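PDB 1J3N: 3-oxoacyl-(acyl-carrier protein) synthase II from Thermus thermophilus, which probably catalyses the condensation of malonyl-ACP with a growing acyl chain, the carbon-carbon bond-forming step of fatty acid elongation, and forms a homodimer. Local coordinates for residues Ala264-Ile267 with Thr268-His271; Ala216-Phe220 with Thr221-Asp225; Thr303-Pro306 with Val307-Ala311. All blocks are in the same frame, centred on the assembly; numbering follows the deposited sequence.

Interaction 1: residues Ala264-Ile267 with Thr268-His271; sequences AHHI and TEPH
The imidazole of His266 lies beside the Glu269 side chain, both pointing the same way, with ND1 3.4 Å from Glu269 CB. The same ND1 accepts a hydrogen bond from Glu269 N at 3.1 Å. The bond is fairly straight, at 158°, and the donor sits only 10° out of the ring plane. ND1 thus takes the N-H of the turning backbone close to the plane of its ring. CG of His266 is anti to the backbone N (chi1 -175°), which swings the ring alongside the returning limb of the loop. Ile267 CG1 covers one face of this ring, 3.5 Å above its plane and offset toward the rim. Thr268 OG1 meets the ring at its edge, 3.7 Å from CE1. The CD2 edge of His265 comes 3.5 Å from Glu269 O, near the ring plane. The rings of His265 and His271 meet obliquely, their centroids 5.2 Å apart. The two limbs run nearly antiparallel, and the contact lies at the surface. His271 is fixed by its N bonding to Asp263 and its ND1 to Glu273 N. The loop joins strand 253-262 to helix 275-288. Glu269 and Pro270 rest on Val307 of helix 306-324, while Ile267 and Thr268 pack on His143 and Pro133 of the second subunit.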
loop_
_atom_site.group_PDB
_atom_site.type_symbol
_atom_site.label_atom_id
_atom_site.label_comp_id
_atom_site.label_asym_id
_atom_site.label_seq_id
_atom_site.Cartn_x
_atom_site.Cartn_y
_atom_site.Cartn_z
ATOM N N ALA A 264 -2.589 -5.223 17.126
ATOM C CA ALA A 264 -1.441 -4.770 17.907
ATOM C C ALA A 264 -1.095 -5.931 18.837
ATOM O O ALA A 264 -0.793 -5.727 20.009
ATOM C CB ALA A 264 -1.809 -3.514 18.717
ATOM N N HIS A 265 -1.117 -7.149 18.294
ATOM C CA HIS A 265 -0.870 -8.356 19.082
ATOM C C HIS A 265 0.349 -9.224 18.755
ATOM O O HIS A 265 1.216 -9.426 19.606
ATOM C CB HIS A 265 -2.120 -9.242 19.040
ATOM C CG HIS A 265 -1.997 -10.507 19.833
ATOM N ND1 HIS A 265 -1.854 -10.515 21.204
ATOM C CD2 HIS A 265 -1.972 -11.806 19.445
ATOM C CE1 HIS A 265 -1.744 -11.762 21.626
ATOM N NE2 HIS A 265 -1.811 -12.564 20.578
ATOM N N HIS A 266 0.406 -9.755 17.539
ATOM C CA HIS A 266 1.501 -10.641 17.152
ATOM C C HIS A 266 1.656 -10.600 15.633
ATOM O O HIS A 266 0.693 -10.309 14.911
ATOM C CB HIS A 266 1.165 -12.060 17.639
ATOM C CG HIS A 266 2.247 -13.068 17.411
ATOM N ND1 HIS A 266 2.240 -13.936 16.340
ATOM C CD2 HIS A 266 3.353 -13.368 18.130
ATOM C CE1 HIS A 266 3.292 -14.731 16.413
ATOM N NE2 HIS A 266 3.985 -14.407 17.490
ATOM N N ILE A 267 2.860 -10.889 15.150
ATOM C CA ILE A 267 3.132 -10.869 13.713
ATOM C C ILE A 267 2.213 -11.726 12.837
ATOM O O ILE A 267 1.753 -11.267 11.789
ATOM C CB ILE A 267 4.595 -11.284 13.404
ATOM C CG1 ILE A 267 4.940 -12.594 14.128
ATOM C CG2 ILE A 267 5.548 -10.178 13.802
ATOM C CD1 ILE A 267 6.374 -13.086 13.878
ATOM N N THR A 268 1.941 -12.962 13.252
ATOM C CA THR A 268 1.103 -13.844 12.443
ATOM C C THR A 268 -0.139 -14.402 13.143
ATOM O O THR A 268 -1.085 -14.835 12.487
ATOM C CB THR A 268 1.933 -15.026 11.898
ATOM O OG1 THR A 268 2.323 -15.880 12.980
ATOM C CG2 THR A 268 3.183 -14.509 11.198
ATOM N N GLU A 269 -0.135 -14.383 14.470
ATOM C CA GLU A 269 -1.264 -14.882 15.251
ATOM C C GLU A 269 -2.285 -13.792 15.532
ATOM O O GLU A 269 -1.945 -12.730 16.031
ATOM C CB GLU A 269 -0.774 -15.447 16.583
ATOM C CG GLU A 269 -0.163 -16.831 16.481
ATOM C CD GLU A 269 -1.213 -17.903 16.284
ATOM O OE1 GLU A 269 -2.041 -18.107 17.198
ATOM O OE2 GLU A 269 -1.213 -18.535 15.211
ATOM N N PRO A 270 -3.558 -14.043 15.215
ATOM C CA PRO A 270 -4.557 -13.011 15.481
ATOM C C PRO A 270 -4.898 -13.055 16.966
ATOM O O PRO A 270 -4.643 -14.065 17.634
ATOM C CB PRO A 270 -5.726 -13.448 14.620
ATOM C CG PRO A 270 -5.663 -14.945 14.776
ATOM C CD PRO A 270 -4.180 -15.246 14.636
ATOM N N HIS A 271 -5.455 -11.962 17.478
ATOM C CA HIS A 271 -5.852 -11.907 18.875
ATOM C C HIS A 271 -6.837 -13.070 19.062
ATOM O O HIS A 271 -7.873 -13.130 18.406
ATOM C CB HIS A 271 -6.528 -10.566 19.163
ATOM C CG HIS A 271 -6.625 -10.240 20.619
ATOM N ND1 HIS A 271 -7.475 -10.905 21.477
ATOM C CD2 HIS A 271 -5.944 -9.348 21.378
ATOM C CE1 HIS A 271 -7.312 -10.439 22.702
ATOM N NE2 HIS A 271 -6.390 -9.495 22.670
#

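Interaction 2: residues Ala216-Phe220 with Thr221-Asp225; sequences ASRPF and TLSRD
Two successive beta turns shape this loop of the thiolase-like fold: a type II turn from Arg218 to Thr221, then a type I turn from Thr221 to Arg224. Arg218 O takes a short bond from Thr221 OG1, 2.6 Å, and a weak one from Thr221 N. The Thr221 hydroxyl reaches back because OG1 sits between the backbone N and the carbonyl carbon (chi1 63°). The Arg218 side chain crosses that of Thr221 at about a right angle, its CG 3.1 Å from Thr221 OG1. Farther along, Arg218 NE gives a weak bond to Ser223 OG at 2.8 Å, bent to 117°. The aliphatic part of Arg224 passes the first turn, with CD 3.7 Å from Phe220 N. Outward, Arg218 NH1 bonds Lys215 O and NH2 pairs with Asp368, whose carboxylate also bonds Ser223 OG. Asp370 pairs with Arg224 NH1, and Asp225 OD1 bonds Ser207 OG. A water lies between Ala216 O and Asp225 N; it accepts from Asp225 N and probably donates to Ala216 O. Within the second turn, Arg224 NH1 donates to Thr221 O at 3.0 Å, from 56° above the carbonyl plane.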
loop_
_atom_site.group_PDB
_atom_site.type_symbol
_atom_site.label_atom_id
_atom_site.label_comp_id
_atom_site.label_asym_id
_atom_site.label_seq_id
_atom_site.Cartn_x
_atom_site.Cartn_y
_atom_site.Cartn_z
ATOM N N ALA A 216 -10.151 -29.836 1.892
ATOM C CA ALA A 216 -9.120 -29.241 2.741
ATOM C C ALA A 216 -9.584 -27.953 3.431
ATOM O O ALA A 216 -9.502 -27.839 4.654
ATOM C CB ALA A 216 -7.849 -28.986 1.923
ATOM N N SER A 217 -10.060 -26.983 2.656
ATOM C CA SER A 217 -10.547 -25.725 3.235
ATOM C C SER A 217 -11.936 -25.966 3.821
ATOM O O SER A 217 -12.925 -26.028 3.096
ATOM C CB SER A 217 -10.626 -24.636 2.168
ATOM O OG SER A 217 -11.126 -23.437 2.730
ATOM N N ARG A 218 -12.003 -26.084 5.143
ATOM C CA ARG A 218 -13.256 -26.370 5.835
ATOM C C ARG A 218 -13.401 -25.504 7.092
ATOM O O ARG A 218 -13.304 -25.999 8.218
ATOM C CB ARG A 218 -13.272 -27.859 6.211
ATOM C CG ARG A 218 -12.055 -28.290 7.038
ATOM C CD ARG A 218 -11.970 -29.808 7.196
ATOM N NE ARG A 218 -13.272 -30.409 7.474
ATOM C CZ ARG A 218 -14.058 -30.942 6.544
ATOM N NH1 ARG A 218 -13.671 -30.956 5.275
ATOM N NH2 ARG A 218 -15.233 -31.451 6.881
ATOM N N PRO A 219 -13.651 -24.198 6.911
ATOM C CA PRO A 219 -13.800 -23.272 8.039
ATOM C C PRO A 219 -14.943 -23.589 8.990
ATOM O O PRO A 219 -16.024 -24.010 8.576
ATOM C CB PRO A 219 -13.967 -21.917 7.355
ATOM C CG PRO A 219 -14.655 -22.279 6.069
ATOM C CD PRO A 219 -13.917 -23.519 5.629
ATOM N N PHE A 220 -14.675 -23.381 10.275
ATOM C CA PHE A 220 -15.632 -23.613 11.346
ATOM C C PHE A 220 -15.871 -25.087 11.660
ATOM O O PHE A 220 -16.680 -25.407 12.526
ATOM C CB PHE A 220 -16.957 -22.912 11.027
ATOM C CG PHE A 220 -16.791 -21.466 10.628
ATOM C CD1 PHE A 220 -16.126 -20.569 11.464
ATOM C CD2 PHE A 220 -17.249 -21.012 9.395
ATOM C CE1 PHE A 220 -15.915 -19.244 11.075
ATOM C CE2 PHE A 220 -17.043 -19.685 8.995
ATOM C CZ PHE A 220 -16.375 -18.805 9.836
ATOM N N THR A 221 -15.175 -25.990 10.970
ATOM C CA THR A 221 -15.344 -27.409 11.255
ATOM C C THR A 221 -14.340 -27.823 12.326
ATOM O O THR A 221 -13.316 -27.165 12.523
ATOM C CB THR A 221 -15.109 -28.300 10.024
ATOM O OG1 THR A 221 -13.754 -28.152 9.585
ATOM C CG2 THR A 221 -16.075 -27.942 8.905
ATOM N N LEU A 222 -14.637 -28.918 13.014
ATOM C CA LEU A 222 -13.770 -29.425 14.069
ATOM C C LEU A 222 -12.428 -29.917 13.532
ATOM O O LEU A 222 -11.438 -29.933 14.256
ATOM C CB LEU A 222 -14.475 -30.564 14.804
ATOM C CG LEU A 222 -15.667 -30.180 15.686
ATOM C CD1 LEU A 222 -16.569 -31.391 15.907
ATOM C CD2 LEU A 222 -15.155 -29.629 17.013
ATOM N N SER A 223 -12.397 -30.311 12.261
ATOM C CA SER A 223 -11.174 -30.822 11.643
ATOM C C SER A 223 -10.374 -29.805 10.823
ATOM O O SER A 223 -9.457 -30.187 10.089
ATOM C CB SER A 223 -11.507 -32.032 10.764
ATOM O OG SER A 223 -12.519 -31.718 9.820
ATOM N N ARG A 224 -10.707 -28.523 10.953
ATOM C CA ARG A 224 -10.005 -27.466 10.214
ATOM C C ARG A 224 -8.518 -27.420 10.598
ATOM O O ARG A 224 -8.183 -27.366 11.780
ATOM C CB ARG A 224 -10.678 -26.116 10.476
ATOM C CG ARG A 224 -10.725 -25.674 11.940
ATOM C CD ARG A 224 -11.558 -24.396 12.074
ATOM N NE ARG A 224 -11.438 -23.721 13.365
ATOM C CZ ARG A 224 -12.207 -23.957 14.428
ATOM N NH1 ARG A 224 -13.170 -24.867 14.373
ATOM N NH2 ARG A 224 -12.027 -23.264 15.548
ATOM N N ASP A 225 -7.630 -27.429 9.602
ATOM C CA ASP A 225 -6.190 -27.446 9.874
ATOM C C ASP A 225 -5.317 -26.482 9.063
ATOM O O ASP A 225 -4.213 -26.850 8.659
ATOM C CB ASP A 225 -5.659 -28.864 9.658
ATOM C CG ASP A 225 -5.540 -29.227 8.179
ATOM O OD1 ASP A 225 -6.537 -29.063 7.438
ATOM O OD2 ASP A 225 -4.451 -29.675 7.756
HETATM O O HOH W 1 -8.609 -26.493 6.982
#

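Interaction 3: residues Thr303-Pro306 with Val307-Ala311; sequences TSTP and VGDRA
The Asp309 carboxylate meets the backbone of Ser304 and Thr305 from two directions. Near its plane, on the syn side of OD1, Ser304 N donates at 2.9 Å, 18° out of plane. Above one face, Thr305 N donates to the same OD1 at 3.1 Å, 75° out of the plane. A water accepts from Thr303 N; its very short approach to OD1 is doubtful. The other oxygen, OD2, accepts from Phe220 N. Both oxygens are thus occupied, and the group is fixed in rotation. CG of Asp309 is anti to its own carbonyl carbon (chi1 -79°), which turns the carboxylate back over the chain before the helix. The nearby backbone N-H groups would probably stabilise its negative charge. A leucine in place of Asp309 would probably leave the N-H groups of Ser304, Thr305 and Phe220 without the carboxylate that accepts them and let the incoming loop shift. The helix itself starts by backbone bonding: Asp309 N donates to Thr305 O at 2.9 Å, and Arg310 N bonds weakly to Pro306 O at 3.5 Å. Thr305 OG1 accepts a weak bond from Gly308 N at 3.1 Å. Gly308 CA comes 3.3 Å from Thr305 OG1. Beyond these segments, Arg224 NE bonds Thr305 O, Ser304 OG bonds Arg218 N, and Arg310 NE pairs with Glu372. Thr305 is the N-cap of helix 306-324, with Pro306 in the first turn, and Asp309 ties that turn to the preceding loop after strand 297-299.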
loop_
_atom_site.group_PDB
_atom_site.type_symbol
_atom_site.label_atom_id
_atom_site.label_comp_id
_atom_site.label_asym_id
_atom_site.label_seq_id
_atom_site.Cartn_x
_atom_site.Cartn_y
_atom_site.Cartn_z
ATOM N N THR A 303 -10.697 -18.461 7.377
ATOM C CA THR A 303 -9.705 -19.084 6.506
ATOM C C THR A 303 -9.525 -20.571 6.783
ATOM O O THR A 303 -8.781 -21.251 6.075
ATOM C CB THR A 303 -8.349 -18.390 6.652
ATOM O OG1 THR A 303 -7.810 -18.663 7.953
ATOM C CG2 THR A 303 -8.515 -16.874 6.482
ATOM N N SER A 304 -10.214 -21.059 7.812
ATOM C CA SER A 304 -10.173 -22.459 8.227
ATOM C C SER A 304 -8.998 -22.773 9.154
ATOM O O SER A 304 -8.295 -23.775 8.974
ATOM C CB SER A 304 -10.137 -23.389 7.006
ATOM O OG SER A 304 -10.359 -24.736 7.384
ATOM N N THR A 305 -8.786 -21.910 10.144
ATOM C CA THR A 305 -7.715 -22.113 11.111
ATOM C C THR A 305 -8.336 -22.182 12.500
ATOM O O THR A 305 -9.319 -21.501 12.788
ATOM C CB THR A 305 -6.676 -20.967 11.099
ATOM O OG1 THR A 305 -7.284 -19.771 11.595
ATOM C CG2 THR A 305 -6.149 -20.724 9.684
ATOM N N PRO A 306 -7.778 -23.027 13.378
ATOM C CA PRO A 306 -8.300 -23.166 14.740
ATOM C C PRO A 306 -8.491 -21.830 15.469
ATOM O O PRO A 306 -9.617 -21.455 15.802
ATOM C CB PRO A 306 -7.258 -24.052 15.413
ATOM C CG PRO A 306 -6.829 -24.947 14.300
ATOM C CD PRO A 306 -6.683 -23.984 13.135
ATOM N N VAL A 307 -7.393 -21.113 15.708
ATOM C CA VAL A 307 -7.444 -19.831 16.427
ATOM C C VAL A 307 -8.199 -18.725 15.696
ATOM O O VAL A 307 -9.011 -18.011 16.293
ATOM C CB VAL A 307 -6.020 -19.318 16.745
ATOM C CG1 VAL A 307 -6.093 -17.999 17.507
ATOM C CG2 VAL A 307 -5.268 -20.354 17.558
ATOM N N GLY A 308 -7.921 -18.576 14.405
ATOM C CA GLY A 308 -8.583 -17.543 13.622
ATOM C C GLY A 308 -10.093 -17.698 13.491
ATOM O O GLY A 308 -10.842 -16.776 13.793
ATOM N N ASP A 309 -10.547 -18.858 13.030
ATOM C CA ASP A 309 -11.981 -19.098 12.868
ATOM C C ASP A 309 -12.750 -18.836 14.171
ATOM O O ASP A 309 -13.883 -18.366 14.140
ATOM C CB ASP A 309 -12.226 -20.533 12.385
ATOM C CG ASP A 309 -11.975 -20.700 10.893
ATOM O OD1 ASP A 309 -11.170 -19.924 10.323
ATOM O OD2 ASP A 309 -12.573 -21.618 10.291
ATOM N N ARG A 310 -12.127 -19.122 15.311
ATOM C CA ARG A 310 -12.763 -18.902 16.613
ATOM C C ARG A 310 -12.728 -17.432 17.044
ATOM O O ARG A 310 -13.699 -16.910 17.607
ATOM C CB ARG A 310 -12.071 -19.756 17.677
ATOM C CG ARG A 310 -12.569 -19.521 19.101
ATOM C CD ARG A 310 -11.972 -20.554 20.054
ATOM N NE ARG A 310 -12.448 -20.386 21.423
ATOM C CZ ARG A 310 -11.794 -19.704 22.357
ATOM N NH1 ARG A 310 -10.633 -19.132 22.067
ATOM N NH2 ARG A 310 -12.303 -19.586 23.578
ATOM N N ALA A 311 -11.605 -16.769 16.789
ATOM C CA ALA A 311 -11.460 -15.362 17.148
ATOM C C ALA A 311 -12.533 -14.535 16.459
ATOM O O ALA A 311 -13.054 -13.573 17.033
ATOM C CB ALA A 311 -10.077 -14.862 16.753
HETATM O O HOH W 2 -10.057 -17.773 10.286
#

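How the interactions relate
Interaction 2 comes first along the chain, in the loop between helix 213-216 and strand 232-240. Interaction 1 follows, turning the chain between strand 253-262 and helix 275-288. Interaction 3 comes last, where the loop after strand 297-299 enters helix 306-324. The three are in series; none nests within or crosses another. In space the start of helix 306-324 is the shared element. Interaction 1 packs on it through Pro270 and through His271 O against Ala311 CB. Interaction 2 meets it through probable hydrogen bonds, which link the N-terminal and C-terminal parts of the ketoacyl synthase. Interactions 1 and 2 do not touch; their nearest atoms are about 11 Å apart.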